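Local coordinates for protein ecto-NAD+ glycohydrolase (CD38 molecule) (Bos taurus, PDB 3GC6) that belongs to the ADP-ribosyl cyclase family of ectoenzymes, disulfide-bonded glycoproteins that combine a helix-rich part with a parallel beta sheet, at residues A54-D59 against S127-W132; S70-A75 against T109-L114; V79-Q84 against S160-V165; L153-A158 against G184-P189; A199-D204 against F232-N237. The protein carries 1 engineered substitution. All coordinates share one frame; numbering follows the deposited sequence. Where two conformers were deposited one is given.

Interaction 1 of 5, residues A54-D59 against S127-W132; sequences AFISKD and SDLNIW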
# COMPACT_ATOMS: atom_id res chain seq x y z
N ALA A 54 20.98 -5.79 -2.58
CA ALA A 54 21.75 -5.10 -3.61
C ALA A 54 23.19 -4.85 -3.15
O ALA A 54 24.11 -4.93 -3.97
CB ALA A 54 21.09 -3.79 -3.98
N PHE A 55 23.40 -4.56 -1.86
CA PHE A 55 24.72 -4.13 -1.38
C PHE A 55 25.34 -4.97 -0.25
O PHE A 55 26.57 -4.95 -0.03
CB PHE A 55 24.73 -2.63 -0.99
CG PHE A 55 23.99 -2.32 0.29
CD1 PHE A 55 24.67 -2.25 1.51
CD2 PHE A 55 22.62 -2.13 0.28
CE1 PHE A 55 23.99 -1.98 2.69
CE2 PHE A 55 21.92 -1.86 1.48
CZ PHE A 55 22.62 -1.78 2.68
N ILE A 56 24.50 -5.68 0.51
CA ILE A 56 25.02 -6.35 1.71
C ILE A 56 26.05 -7.42 1.35
O ILE A 56 25.85 -8.17 0.40
CB ILE A 56 23.84 -6.92 2.55
CG1 ILE A 56 23.12 -5.79 3.30
CG2 ILE A 56 24.35 -7.98 3.55
CD1 ILE A 56 23.91 -5.25 4.48
N SER A 57 27.15 -7.43 2.11
CA SER A 57 28.21 -8.45 2.01
C SER A 57 29.04 -8.32 0.74
O SER A 57 29.89 -9.20 0.44
CB SER A 57 27.65 -9.87 2.17
OG SER A 57 28.64 -10.77 2.69
N LYS A 58 28.87 -7.22 0.00
CA LYS A 58 29.63 -7.02 -1.23
C LYS A 58 30.77 -6.03 -1.01
O LYS A 58 30.77 -5.26 -0.04
CB LYS A 58 28.68 -6.54 -2.33
CG LYS A 58 27.62 -7.56 -2.66
CD LYS A 58 26.74 -7.08 -3.79
CE LYS A 58 25.60 -8.02 -3.93
NZ LYS A 58 24.67 -7.55 -4.99
N ASP A 59 31.74 -6.06 -1.91
CA ASP A 59 32.86 -5.10 -1.93
C ASP A 59 32.24 -3.70 -2.04
O ASP A 59 31.58 -3.38 -3.04
CB ASP A 59 33.73 -5.40 -3.15
CG ASP A 59 34.97 -4.49 -3.23
OD1 ASP A 59 34.91 -3.35 -2.73
OD2 ASP A 59 36.00 -4.95 -3.78
N SER A 127 26.77 -9.80 7.20
CA SER A 127 25.37 -9.67 6.82
C SER A 127 24.80 -8.32 7.25
O SER A 127 23.61 -8.06 7.04
CB SER A 127 24.55 -10.78 7.48
OG SER A 127 24.74 -10.74 8.87
N ASP A 128 25.64 -7.46 7.83
CA ASP A 128 25.17 -6.21 8.43
C ASP A 128 25.68 -4.97 7.69
O ASP A 128 26.65 -5.03 6.95
CB ASP A 128 25.69 -6.10 9.85
CG ASP A 128 25.05 -7.09 10.78
OD1 ASP A 128 23.81 -7.19 10.78
OD2 ASP A 128 25.82 -7.73 11.52
N LEU A 129 25.00 -3.85 7.91
CA LEU A 129 25.56 -2.59 7.45
C LEU A 129 26.82 -2.25 8.21
O LEU A 129 26.97 -2.65 9.36
CB LEU A 129 24.54 -1.46 7.58
CG LEU A 129 23.41 -1.48 6.51
CD1 LEU A 129 22.24 -2.35 6.99
CD2 LEU A 129 22.90 -0.09 6.23
N ASN A 130 27.72 -1.52 7.59
CA ASN A 130 28.85 -0.97 8.30
C ASN A 130 28.42 0.40 8.84
O ASN A 130 28.30 1.36 8.09
CB ASN A 130 30.06 -0.83 7.36
CG ASN A 130 31.30 -0.27 8.04
OD1 ASN A 130 31.22 0.33 9.12
ND2 ASN A 130 32.44 -0.46 7.42
N ILE A 131 28.19 0.46 10.15
CA ILE A 131 27.72 1.68 10.78
C ILE A 131 28.88 2.58 11.27
O ILE A 131 28.64 3.61 11.92
CB ILE A 131 26.78 1.38 11.99
CG1 ILE A 131 27.53 0.57 13.06
CG2 ILE A 131 25.53 0.66 11.52
CD1 ILE A 131 26.70 0.19 14.32
N TRP A 132 30.10 2.21 10.90
CA TRP A 132 31.28 2.94 11.37
C TRP A 132 31.85 3.89 10.34
O TRP A 132 32.19 5.02 10.67
CB TRP A 132 32.35 1.95 11.82
CG TRP A 132 31.75 0.96 12.76
CD1 TRP A 132 31.45 -0.36 12.51
CD2 TRP A 132 31.31 1.23 14.10
NE1 TRP A 132 30.88 -0.93 13.63
CE2 TRP A 132 30.76 0.03 14.60
CE3 TRP A 132 31.31 2.38 14.90
CZ2 TRP A 132 30.24 -0.07 15.90
CZ3 TRP A 132 30.78 2.28 16.19
CH2 TRP A 132 30.28 1.05 16.68
O HOH W 1 27.62 -6.30 4.70
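This is a surface contact between two loops. The type II beta turn from Phe55 to Lys58, leading out of helix 44-55, meets the irregular segment 127-132 ahead of strand 133-134. Lys58 N closes the turn on Phe55 O (3.2 Å), and Ser57 takes its third position with a positive phi of 72°. No direct hydrogen bond crosses between the segments, so apolar side chains do the joining, partly by lying on backbone. Phe55 holds CG in the crowded position between its backbone N and carbonyl carbon (chi1 73°). One face of its ring lies against Ile56 CG1, and Leu129 CG sits at the ring edge near its plane, 3.9 Å from Phe55 CE1; the side chains of Phe55 and Leu129 cross at about a right angle, and Trp120 packs against both. Branched at CB, Ile56 can touch several places: CG2 lies 3.6 Å from Ser127 O, while CD1 lies 3.7 Å from Asp128 C and 4.2 Å from Leu129 CD1. Asn130 OD1 accepts from Trp132 N, in the carbonyl plane, an Asx turn. A water bridges the two backbones, accepting from Ser57 N at 2.9 Å and lying 2.8 Å from Asp128 O, one of several acceptors competing for its protons.

Interaction 2 of 5, residues S70-A75 against T109-L114; sequences SLINLA and TLLGYL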
# COMPACT_ATOMS: atom_id res chain seq x y z
N SER A 70 17.12 -5.13 -9.82
CA SER A 70 15.98 -5.81 -9.16
C SER A 70 15.17 -4.91 -8.21
O SER A 70 13.93 -5.00 -8.11
CB SER A 70 16.44 -7.07 -8.43
OG SER A 70 16.94 -8.04 -9.34
N LEU A 71 15.87 -4.03 -7.50
CA LEU A 71 15.21 -3.04 -6.64
C LEU A 71 14.39 -2.06 -7.49
O LEU A 71 13.22 -1.78 -7.18
CB LEU A 71 16.27 -2.28 -5.85
CG LEU A 71 15.66 -1.18 -4.95
CD1 LEU A 71 14.78 -1.71 -3.82
CD2 LEU A 71 16.79 -0.34 -4.40
N ILE A 72 15.00 -1.54 -8.55
CA ILE A 72 14.30 -0.56 -9.40
C ILE A 72 13.08 -1.20 -10.06
O ILE A 72 12.02 -0.56 -10.19
CB ILE A 72 15.28 0.05 -10.43
CG1 ILE A 72 16.06 1.19 -9.77
CG2 ILE A 72 14.52 0.54 -11.71
CD1 ILE A 72 17.43 1.48 -10.34
N ASN A 73 13.20 -2.46 -10.45
CA ASN A 73 12.07 -3.19 -11.04
C ASN A 73 10.87 -3.27 -10.12
O ASN A 73 9.73 -3.30 -10.58
CB ASN A 73 12.45 -4.60 -11.47
CG ASN A 73 13.30 -4.63 -12.71
OD1 ASN A 73 13.46 -3.62 -13.40
ND2 ASN A 73 13.85 -5.81 -13.01
N LEU A 74 11.11 -3.31 -8.81
CA LEU A 74 10.02 -3.39 -7.85
C LEU A 74 9.31 -2.04 -7.66
O LEU A 74 8.15 -2.01 -7.22
CB LEU A 74 10.52 -3.88 -6.50
CG LEU A 74 10.95 -5.35 -6.45
CD1 LEU A 74 11.65 -5.66 -5.16
CD2 LEU A 74 9.74 -6.26 -6.65
N ALA A 75 9.99 -0.94 -7.99
CA ALA A 75 9.42 0.39 -7.76
C ALA A 75 10.16 1.43 -8.64
O ALA A 75 10.98 2.20 -8.14
CB ALA A 75 9.48 0.77 -6.28
N THR A 109 9.83 10.07 -5.46
CA THR A 109 9.53 8.73 -5.94
C THR A 109 9.61 7.78 -4.74
O THR A 109 10.17 8.14 -3.70
CB THR A 109 10.56 8.27 -7.01
OG1 THR A 109 11.88 8.20 -6.45
CG2 THR A 109 10.54 9.24 -8.21
N LEU A 110 9.08 6.56 -4.87
CA LEU A 110 9.14 5.62 -3.72
C LEU A 110 10.59 5.41 -3.26
O LEU A 110 10.94 5.61 -2.09
CB LEU A 110 8.50 4.29 -4.10
CG LEU A 110 8.25 3.29 -2.96
CD1 LEU A 110 7.14 2.30 -3.35
CD2 LEU A 110 9.54 2.53 -2.65
N LEU A 111 11.44 5.03 -4.22
CA LEU A 111 12.82 4.70 -3.84
C LEU A 111 13.58 5.95 -3.35
O LEU A 111 14.43 5.85 -2.45
CB LEU A 111 13.56 3.99 -5.00
CG LEU A 111 13.01 2.59 -5.31
CD1 LEU A 111 13.77 1.99 -6.49
CD2 LEU A 111 13.13 1.66 -4.04
N GLY A 112 13.36 7.09 -4.02
CA GLY A 112 14.00 8.34 -3.61
C GLY A 112 13.57 8.72 -2.20
O GLY A 112 14.37 9.23 -1.40
N TYR A 113 12.30 8.50 -1.90
CA TYR A 113 11.78 8.79 -0.58
C TYR A 113 12.40 7.87 0.48
O TYR A 113 12.79 8.33 1.57
CB TYR A 113 10.25 8.66 -0.60
CG TYR A 113 9.57 9.01 0.71
CD1 TYR A 113 9.23 10.32 0.98
CD2 TYR A 113 9.24 8.03 1.64
CE1 TYR A 113 8.59 10.65 2.20
CE2 TYR A 113 8.60 8.35 2.84
CZ TYR A 113 8.29 9.67 3.11
OH TYR A 113 7.65 10.01 4.31
N LEU A 114 12.51 6.58 0.18
CA LEU A 114 13.15 5.68 1.15
C LEU A 114 14.58 6.14 1.48
O LEU A 114 14.98 6.10 2.64
CB LEU A 114 13.24 4.26 0.60
CG LEU A 114 12.12 3.28 0.91
CD1 LEU A 114 10.75 3.91 0.92
CD2 LEU A 114 12.24 1.95 0.07
O HOH W 2 10.71 4.64 -6.98
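Leu111 is the pivot of this buried helix-to-helix contact in the helix-rich part of the fold, where the last turn of helix 69-74 and the residue after it meet the first turn of helix 110-115. With CG anti to its carbonyl carbon (chi1 -68°), Leu111 pushes its two methyls in different directions. CD2 meets Leu71 tip to tip, 3.8 Å from Leu71 CD1; Leu71 can reach it because its CG lies anti to the backbone N (chi1 178°), which swings the side chain across. The Leu111 side chain crosses that of Ile72 at about a right angle, its CD1 4.1 Å from Ile72 CG1, and the same methyl packs on Ala75 O at 3.2 Å. The small Ala75 lets the backbones approach, and its CB is straddled by both methyls of Leu110, with CD2 at 4.0 Å. From helix 145-159, Phe149 packs on Leu71 and Leu153 on Leu111.

Polar groups at the helix ends are also provided for. A water donates to Ala75 O (2.7 Å) and accepts from Leu111 N (2.9 Å), an amide that in the first turn has no helical carbonyl to bind. Thr109 is the N-cap, its hydroxyl also bonded to Leu106 O, and Gly112, which carries no side chain to crowd that hydroxyl, sends its N-H to Thr109 OG1 at 3.1 Å with an angle of 147°.

Interaction 3 of 5, residues V79-Q84 against S160-V165; sequences VPCGQQ and SACNTV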
# COMPACT_ATOMS: atom_id res chain seq x y z
N VAL A 79 7.39 9.20 -12.94
CA VAL A 79 6.49 10.25 -12.48
C VAL A 79 5.50 10.52 -13.63
O VAL A 79 5.90 10.50 -14.81
CB VAL A 79 7.34 11.52 -12.18
CG1 VAL A 79 6.47 12.75 -11.96
CG2 VAL A 79 8.26 11.25 -10.98
N PRO A 80 4.22 10.79 -13.29
CA PRO A 80 3.26 11.09 -14.36
C PRO A 80 3.69 12.24 -15.26
O PRO A 80 4.37 13.18 -14.83
CB PRO A 80 1.99 11.49 -13.59
CG PRO A 80 2.10 10.75 -12.29
CD PRO A 80 3.59 10.73 -11.97
N CYS A 81 3.28 12.17 -16.52
CA CYS A 81 3.61 13.21 -17.48
C CYS A 81 3.27 14.58 -16.96
O CYS A 81 2.17 14.80 -16.45
CB CYS A 81 2.84 12.95 -18.77
SG CYS A 81 3.32 11.39 -19.54
N GLY A 82 4.21 15.51 -17.10
CA GLY A 82 3.95 16.89 -16.73
C GLY A 82 4.15 17.21 -15.26
O GLY A 82 4.03 18.38 -14.85
N GLN A 83 4.46 16.21 -14.45
CA GLN A 83 4.56 16.44 -12.99
C GLN A 83 6.01 16.36 -12.46
O GLN A 83 6.22 16.45 -11.24
CB GLN A 83 3.69 15.44 -12.22
CG GLN A 83 2.20 15.66 -12.52
CD GLN A 83 1.32 14.58 -11.91
OE1 GLN A 83 1.67 13.98 -10.90
NE2 GLN A 83 0.19 14.28 -12.56
N GLN A 84 6.99 16.21 -13.35
CA GLN A 84 8.34 15.90 -12.90
C GLN A 84 9.20 17.15 -12.73
O GLN A 84 9.21 18.03 -13.61
CB GLN A 84 9.01 14.96 -13.91
CG GLN A 84 10.29 14.30 -13.44
CD GLN A 84 10.59 13.05 -14.26
OE1 GLN A 84 9.69 12.47 -14.89
NE2 GLN A 84 11.84 12.63 -14.24
N SER A 160 12.56 8.21 -18.17
CA SER A 160 11.12 7.98 -18.22
C SER A 160 10.30 9.28 -18.24
O SER A 160 9.07 9.22 -18.34
CB SER A 160 10.70 7.13 -17.01
OG SER A 160 10.99 7.80 -15.82
N ALA A 161 10.96 10.43 -18.18
CA ALA A 161 10.26 11.73 -18.18
C ALA A 161 9.37 11.88 -19.40
O ALA A 161 9.69 11.39 -20.50
CB ALA A 161 11.26 12.87 -18.18
N CYS A 162 8.24 12.58 -19.21
CA CYS A 162 7.30 12.72 -20.30
C CYS A 162 6.69 14.11 -20.32
O CYS A 162 6.46 14.72 -19.25
CB CYS A 162 6.20 11.67 -20.15
SG CYS A 162 4.61 12.03 -20.94
N ASN A 163 6.45 14.61 -21.53
CA ASN A 163 5.89 15.94 -21.74
C ASN A 163 6.71 17.06 -21.09
O ASN A 163 7.93 17.10 -21.30
CB ASN A 163 4.41 15.95 -21.34
CG ASN A 163 3.59 15.01 -22.22
OD1 ASN A 163 3.99 14.70 -23.33
ND2 ASN A 163 2.45 14.57 -21.73
N THR A 164 6.09 17.98 -20.35
CA THR A 164 6.87 19.11 -19.84
C THR A 164 7.55 18.76 -18.52
O THR A 164 6.88 18.29 -17.60
CB THR A 164 6.01 20.37 -19.66
OG1 THR A 164 5.60 20.81 -20.96
CG2 THR A 164 6.82 21.49 -18.99
N VAL A 165 8.87 18.98 -18.45
CA VAL A 165 9.60 18.82 -17.18
C VAL A 165 10.14 20.19 -16.74
O VAL A 165 10.37 21.06 -17.58
CB VAL A 165 10.76 17.80 -17.22
CG1 VAL A 165 10.23 16.43 -17.69
CG2 VAL A 165 11.87 18.27 -18.13
O HOH W 3 7.39 12.91 -16.32
O HOH W 4 9.35 9.67 -14.93
O HOH W 5 6.81 9.70 -17.11
O HOH W 6 6.97 15.83 -16.23
O HOH W 7 6.94 19.22 -14.71
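A disulfide, one direct hydrogen bond and several waters bind the loop 79-84 to the segment that enters strand 164-170. The covalent link joins Cys81 SG to Cys162 SG at 2.0 Å, with a C-S-S-C torsion of 101°. Cys81 holds its sulfur beside the backbone N and Cys162 beside the carbonyl carbon, so the two meet between the segments, and Asn163 ND2 packs against Cys81 CB at 3.4 Å.

The direct hydrogen bond runs from Gly82 N to Cys162 O (3.2 Å), the donor above the carbonyl plane. Gly82 stands at the third position of a type II turn from Pro80 to Gln83, where a CB would press on the preceding carbonyl O; its bare CA also makes a C-H contact with Thr164 O (3.4 Å).

Waters bridge the two backbones along the rest of the seam. Two lie at Gln84 OE1, one reaching on to Cys162 N and the other to Val79 N and Ser160 OG. Another accepts from Gln84 N at 2.9 Å and reaches Thr164 O at 2.8 Å, where the parallel register would suggest a direct strand bond.

In van der Waals contact, the extended Gln84 lays OE1 along Ala161 CA (3.4 Å), with its CB near Val165 CG1, while its NE2 bonds Phe157 O of helix 145-159. The seam leads into parallel strands 85-88 and 164-170, with strand 196-203 flanking 164-170 on its other side.

Interaction 4 of 5, residues L153-A158 against G184-P189; sequences LSERFA and GRVQAP. Engineered in segment 184-189: Gln187 (natural residue Glu).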
# COMPACT_ATOMS: atom_id res chain seq x y z
N LEU A 153 19.26 5.61 -10.15
CA LEU A 153 17.90 6.13 -9.96
C LEU A 153 17.71 7.37 -10.83
O LEU A 153 16.64 7.55 -11.44
CB LEU A 153 17.59 6.47 -8.50
CG LEU A 153 16.10 6.43 -8.14
CD1 LEU A 153 15.53 4.99 -8.19
CD2 LEU A 153 15.89 7.08 -6.77
N SER A 154 18.72 8.23 -10.84
CA SER A 154 18.66 9.48 -11.65
C SER A 154 18.49 9.18 -13.13
O SER A 154 17.71 9.85 -13.84
CB SER A 154 19.95 10.29 -11.47
OG SER A 154 19.99 10.90 -10.21
N GLU A 155 19.25 8.22 -13.63
CA GLU A 155 19.14 7.81 -15.06
C GLU A 155 17.76 7.35 -15.40
O GLU A 155 17.18 7.76 -16.41
CB GLU A 155 20.13 6.68 -15.38
CG GLU A 155 21.57 7.13 -15.30
CD GLU A 155 22.55 6.05 -15.74
OE1 GLU A 155 22.19 4.86 -15.74
OE2 GLU A 155 23.71 6.39 -16.06
N ARG A 156 17.19 6.48 -14.55
CA ARG A 156 15.89 5.91 -14.87
C ARG A 156 14.81 7.00 -14.79
O ARG A 156 13.92 7.06 -15.64
CB ARG A 156 15.59 4.72 -13.97
CG ARG A 156 16.57 3.55 -14.18
CD ARG A 156 16.31 2.86 -15.53
NE ARG A 156 14.99 2.23 -15.54
CZ ARG A 156 14.76 0.96 -15.21
NH1 ARG A 156 15.78 0.19 -14.83
NH2 ARG A 156 13.53 0.46 -15.23
N PHE A 157 14.95 7.90 -13.81
CA PHE A 157 14.03 9.04 -13.62
C PHE A 157 14.07 9.93 -14.88
O PHE A 157 13.02 10.31 -15.41
CB PHE A 157 14.54 9.78 -12.38
CG PHE A 157 13.75 11.01 -11.97
CD1 PHE A 157 12.49 10.90 -11.37
CD2 PHE A 157 14.35 12.28 -12.01
CE1 PHE A 157 11.81 12.05 -10.90
CE2 PHE A 157 13.67 13.42 -11.55
CZ PHE A 157 12.40 13.31 -11.01
N ALA A 158 15.27 10.20 -15.41
CA ALA A 158 15.40 11.08 -16.58
C ALA A 158 14.87 10.38 -17.84
O ALA A 158 14.19 11.00 -18.67
CB ALA A 158 16.86 11.51 -16.78
N GLY A 184 23.80 17.55 -14.11
CA GLY A 184 24.48 17.84 -15.37
C GLY A 184 25.14 16.62 -16.00
O GLY A 184 25.25 16.53 -17.21
N ARG A 185 25.59 15.70 -15.16
CA ARG A 185 26.36 14.56 -15.65
C ARG A 185 25.47 13.36 -15.98
O ARG A 185 25.74 12.63 -16.95
CB ARG A 185 27.39 14.16 -14.57
CG ARG A 185 28.21 12.91 -14.91
CD ARG A 185 29.14 12.48 -13.75
NE ARG A 185 28.43 12.19 -12.49
CZ ARG A 185 28.39 13.05 -11.47
NH1 ARG A 185 29.01 14.22 -11.60
NH2 ARG A 185 27.74 12.78 -10.35
N VAL A 186 24.40 13.18 -15.19
CA VAL A 186 23.58 11.98 -15.28
C VAL A 186 22.14 12.25 -15.73
O VAL A 186 21.58 11.49 -16.53
CB VAL A 186 23.54 11.21 -13.91
CG1 VAL A 186 22.73 9.95 -14.06
CG2 VAL A 186 24.94 10.88 -13.44
N GLN A 187 21.53 13.32 -15.21
CA GLN A 187 20.09 13.50 -15.51
C GLN A 187 19.86 14.15 -16.86
O GLN A 187 19.22 13.56 -17.72
CB GLN A 187 19.42 14.26 -14.39
CG GLN A 187 19.46 13.48 -13.05
CD GLN A 187 19.07 14.31 -11.85
OE1 GLN A 187 18.65 15.45 -11.95
NE2 GLN A 187 19.15 13.69 -10.66
N ALA A 188 20.42 15.34 -17.07
CA ALA A 188 20.15 16.04 -18.34
C ALA A 188 20.56 15.21 -19.57
O ALA A 188 19.83 15.13 -20.53
CB ALA A 188 20.80 17.47 -18.35
N PRO A 189 21.74 14.56 -19.53
CA PRO A 189 22.17 13.81 -20.73
C PRO A 189 21.31 12.58 -21.02
O PRO A 189 21.41 12.04 -22.14
CB PRO A 189 23.61 13.37 -20.37
CG PRO A 189 24.06 14.45 -19.42
CD PRO A 189 22.86 14.76 -18.58
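Helix 145-159 lies here against helix 182-187, which widens into a pi-type turn at 184-187, in a buried helix-to-helix contact. Gln187, an engineered residue in place of the natural Glu, carries its polar part. Its CB lies 4.5 Å from Ala158 CB. CG, anti to the carbonyl carbon (chi1 -63°), rests on Ser154 CB at 3.6 Å. From there the chain runs extended, and CD passes 3.9 Å from Ser154 OG. At the tip NE2 donates to Ser154 OG, 2.9 Å away, in a nearly straight bond (170°) that lies in the amide plane. Ser154 is small enough for this buried helix face, and its hydroxyl bonds Trp150 O, one turn back in its own helix; in this variant it also receives the amide. Beside it Val186 CG1 presses tightly on the aliphatic part of Glu155, 3.3 Å from Glu155 CG, while the carboxylate pairs with Lys65. Ala158, with only a methyl to place, brings its CB to 3.3 Å from Gln187 O.

Interaction 5 of 5, residues A199-D204 against F232-N237; sequences AWLVHD and FRCMDN. With NAG (2-acetamido-2-deoxy-beta-D-glucopyranose), chain C.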
# COMPACT_ATOMS: atom_id res chain seq x y z
N ALA A 199 13.53 25.69 -17.38
CA ALA A 199 14.46 25.96 -16.28
C ALA A 199 14.12 27.30 -15.65
O ALA A 199 13.82 28.26 -16.35
CB ALA A 199 15.87 25.99 -16.78
N TRP A 200 14.18 27.31 -14.33
CA TRP A 200 13.93 28.50 -13.56
C TRP A 200 15.18 28.79 -12.73
O TRP A 200 15.57 27.95 -11.90
CB TRP A 200 12.74 28.21 -12.63
CG TRP A 200 11.47 27.93 -13.40
CD1 TRP A 200 11.02 26.71 -13.84
CD2 TRP A 200 10.50 28.89 -13.80
NE1 TRP A 200 9.81 26.87 -14.52
CE2 TRP A 200 9.48 28.20 -14.51
CE3 TRP A 200 10.40 30.28 -13.64
CZ2 TRP A 200 8.37 28.86 -15.04
CZ3 TRP A 200 9.27 30.94 -14.17
CH2 TRP A 200 8.28 30.22 -14.87
N LEU A 201 15.84 29.93 -12.95
CA LEU A 201 17.02 30.28 -12.17
C LEU A 201 16.60 31.27 -11.09
O LEU A 201 16.25 32.40 -11.41
CB LEU A 201 18.11 30.94 -13.05
CG LEU A 201 18.99 29.96 -13.85
CD1 LEU A 201 18.17 29.16 -14.85
CD2 LEU A 201 20.09 30.74 -14.56
N VAL A 202 16.66 30.82 -9.84
CA VAL A 202 16.05 31.53 -8.72
C VAL A 202 17.16 32.01 -7.79
O VAL A 202 18.08 31.26 -7.46
CB VAL A 202 15.04 30.60 -7.98
CG1 VAL A 202 14.35 31.39 -6.87
CG2 VAL A 202 13.99 30.08 -8.96
N HIS A 203 17.10 33.29 -7.40
CA HIS A 203 18.14 33.86 -6.56
C HIS A 203 17.59 34.13 -5.18
O HIS A 203 16.37 34.19 -4.97
CB HIS A 203 18.73 35.16 -7.17
CG HIS A 203 17.75 36.29 -7.25
ND1 HIS A 203 17.40 37.07 -6.16
CD2 HIS A 203 17.03 36.76 -8.30
CE1 HIS A 203 16.51 37.97 -6.54
NE2 HIS A 203 16.27 37.80 -7.83
N ASP A 204 18.50 34.30 -4.24
CA ASP A 204 18.11 34.54 -2.87
C ASP A 204 17.62 35.95 -2.63
O ASP A 204 18.07 36.88 -3.28
CB ASP A 204 19.23 34.11 -1.95
CG ASP A 204 19.35 32.60 -1.92
OD1 ASP A 204 18.41 31.97 -1.39
OD2 ASP A 204 20.34 32.06 -2.43
N PHE A 232 13.73 23.92 -25.02
CA PHE A 232 14.21 24.51 -23.78
C PHE A 232 13.67 25.92 -23.62
O PHE A 232 13.80 26.74 -24.54
CB PHE A 232 15.75 24.53 -23.82
CG PHE A 232 16.40 25.11 -22.60
CD1 PHE A 232 15.99 24.74 -21.33
CD2 PHE A 232 17.46 25.99 -22.72
CE1 PHE A 232 16.64 25.25 -20.19
CE2 PHE A 232 18.09 26.53 -21.59
CZ PHE A 232 17.70 26.16 -20.33
N ARG A 233 13.07 26.20 -22.47
CA ARG A 233 12.65 27.55 -22.13
C ARG A 233 13.28 27.88 -20.79
O ARG A 233 13.16 27.09 -19.85
CB ARG A 233 11.12 27.62 -22.00
CG ARG A 233 10.37 27.42 -23.31
CD ARG A 233 8.86 27.58 -23.10
NE ARG A 233 8.28 26.46 -22.37
CZ ARG A 233 8.03 25.27 -22.92
NH1 ARG A 233 8.33 25.07 -24.20
NH2 ARG A 233 7.51 24.30 -22.19
N CYS A 234 13.96 29.02 -20.71
CA CYS A 234 14.66 29.41 -19.52
C CYS A 234 14.16 30.75 -18.98
O CYS A 234 14.02 31.72 -19.74
CB CYS A 234 16.17 29.45 -19.81
SG CYS A 234 17.22 29.71 -18.40
N MET A 235 13.90 30.79 -17.67
CA MET A 235 13.38 31.97 -17.00
C MET A 235 14.28 32.30 -15.80
O MET A 235 14.66 31.40 -15.06
CB MET A 235 11.94 31.68 -16.52
CG MET A 235 10.84 31.68 -17.61
SD MET A 235 10.73 30.32 -18.82
CE MET A 235 10.78 28.86 -17.76
N ASP A 236 14.63 33.58 -15.61
CA ASP A 236 15.57 33.95 -14.56
C ASP A 236 15.14 35.27 -13.89
O ASP A 236 14.02 35.72 -14.05
CB ASP A 236 17.00 34.05 -15.12
CG ASP A 236 17.11 35.10 -16.23
OD1 ASP A 236 16.26 36.01 -16.26
OD2 ASP A 236 18.02 35.00 -17.09
N ASN A 237 16.06 35.82 -13.12
CA ASN A 237 15.86 37.06 -12.39
C ASN A 237 14.59 37.00 -11.55
O ASN A 237 13.75 37.89 -11.62
CB ASN A 237 15.83 38.26 -13.34
CG ASN A 237 16.16 39.56 -12.62
OD1 ASN A 237 16.73 39.54 -11.52
ND2 ASN A 237 15.80 40.68 -13.22
C1 NAG C . 22.03 28.61 -3.73
C2 NAG C . 20.82 28.48 -2.80
C3 NAG C . 21.22 28.86 -1.37
C4 NAG C . 22.53 28.20 -0.90
C5 NAG C . 23.60 28.36 -1.98
C6 NAG C . 24.91 27.62 -1.64
C7 NAG C . 18.61 28.84 -3.82
C8 NAG C . 17.66 29.85 -4.40
N2 NAG C . 19.71 29.34 -3.24
O3 NAG C . 20.17 28.59 -0.47
O4 NAG C . 22.98 28.81 0.33
O5 NAG C . 23.09 27.83 -3.19
O6 NAG C . 24.65 26.27 -1.32
O7 NAG C . 18.35 27.64 -3.87
O HOH W 8 14.00 39.44 -8.56
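Strands 196-203 and 231-239 are the two parallel strands of a beta-alpha-beta crossover whose helix is 216-227, and 231-239 is an outermost strand of the sheet in this chain. The short segments run 12° apart. Ala199 N donates to Arg233 O, Met235 N to Ala199 O and Leu201 N to Met235 O, all at 2.8 to 2.9 Å and nearly along the C=O axis. On the face bearing Trp200, Met235 curls at chi2 and chi3 so that CE comes over the six-membered ring, 3.8 Å from its centroid and 20° off the normal, a CH-pi contact; SD lies 4.7 Å from the same centroid in a Met-aromatic contact. On the face of Ala199 and Cys234, the small Ala199 puts CB at the edge of the Phe232 ring, 3.6 Å from CE1. Leu201 CD1 packs on Cys234 SG (3.7 Å), whose disulfide to Cys213 ties the strand to the loop before the crossover helix. Past the strand, Asp204 OD2 accepts from NAG N2 at 2.9 Å, while OD1 pairs with Arg240. Thus the flexible methionine lays CH groups on a flat indole, its polarisable sulfur farther above, and the carboxylate, probably kept ionised by its arginine, can hold a sugar amide of the attached glycan.

How the interactions relate
From the N terminus, interaction 1 opens at 54-59 and encloses interaction 2, whose loop runs from 70-75 to 109-114. Interaction 3 starts at 79-84, inside both loops, and closes only at 160-165, so it crosses both. Interaction 4 opens at 153-158 before that closure and ends at 184-189, crossing interaction 3; interaction 5 follows in series. Interactions 1 and 2 close loops within the helix-rich part, interaction 3 reaches the sheet, interaction 4 joins helix 145-159 to helix 182-187, which follows strand 164-170, and interaction 5 pairs the sheet's last two strands. In the middle, Phe157 of interaction 4 packs on Thr109 of interaction 2 and Val79 of interaction 3. Interactions 1 and 5 lie on opposite sides of the chain's centre, about 41 Å apart between centres.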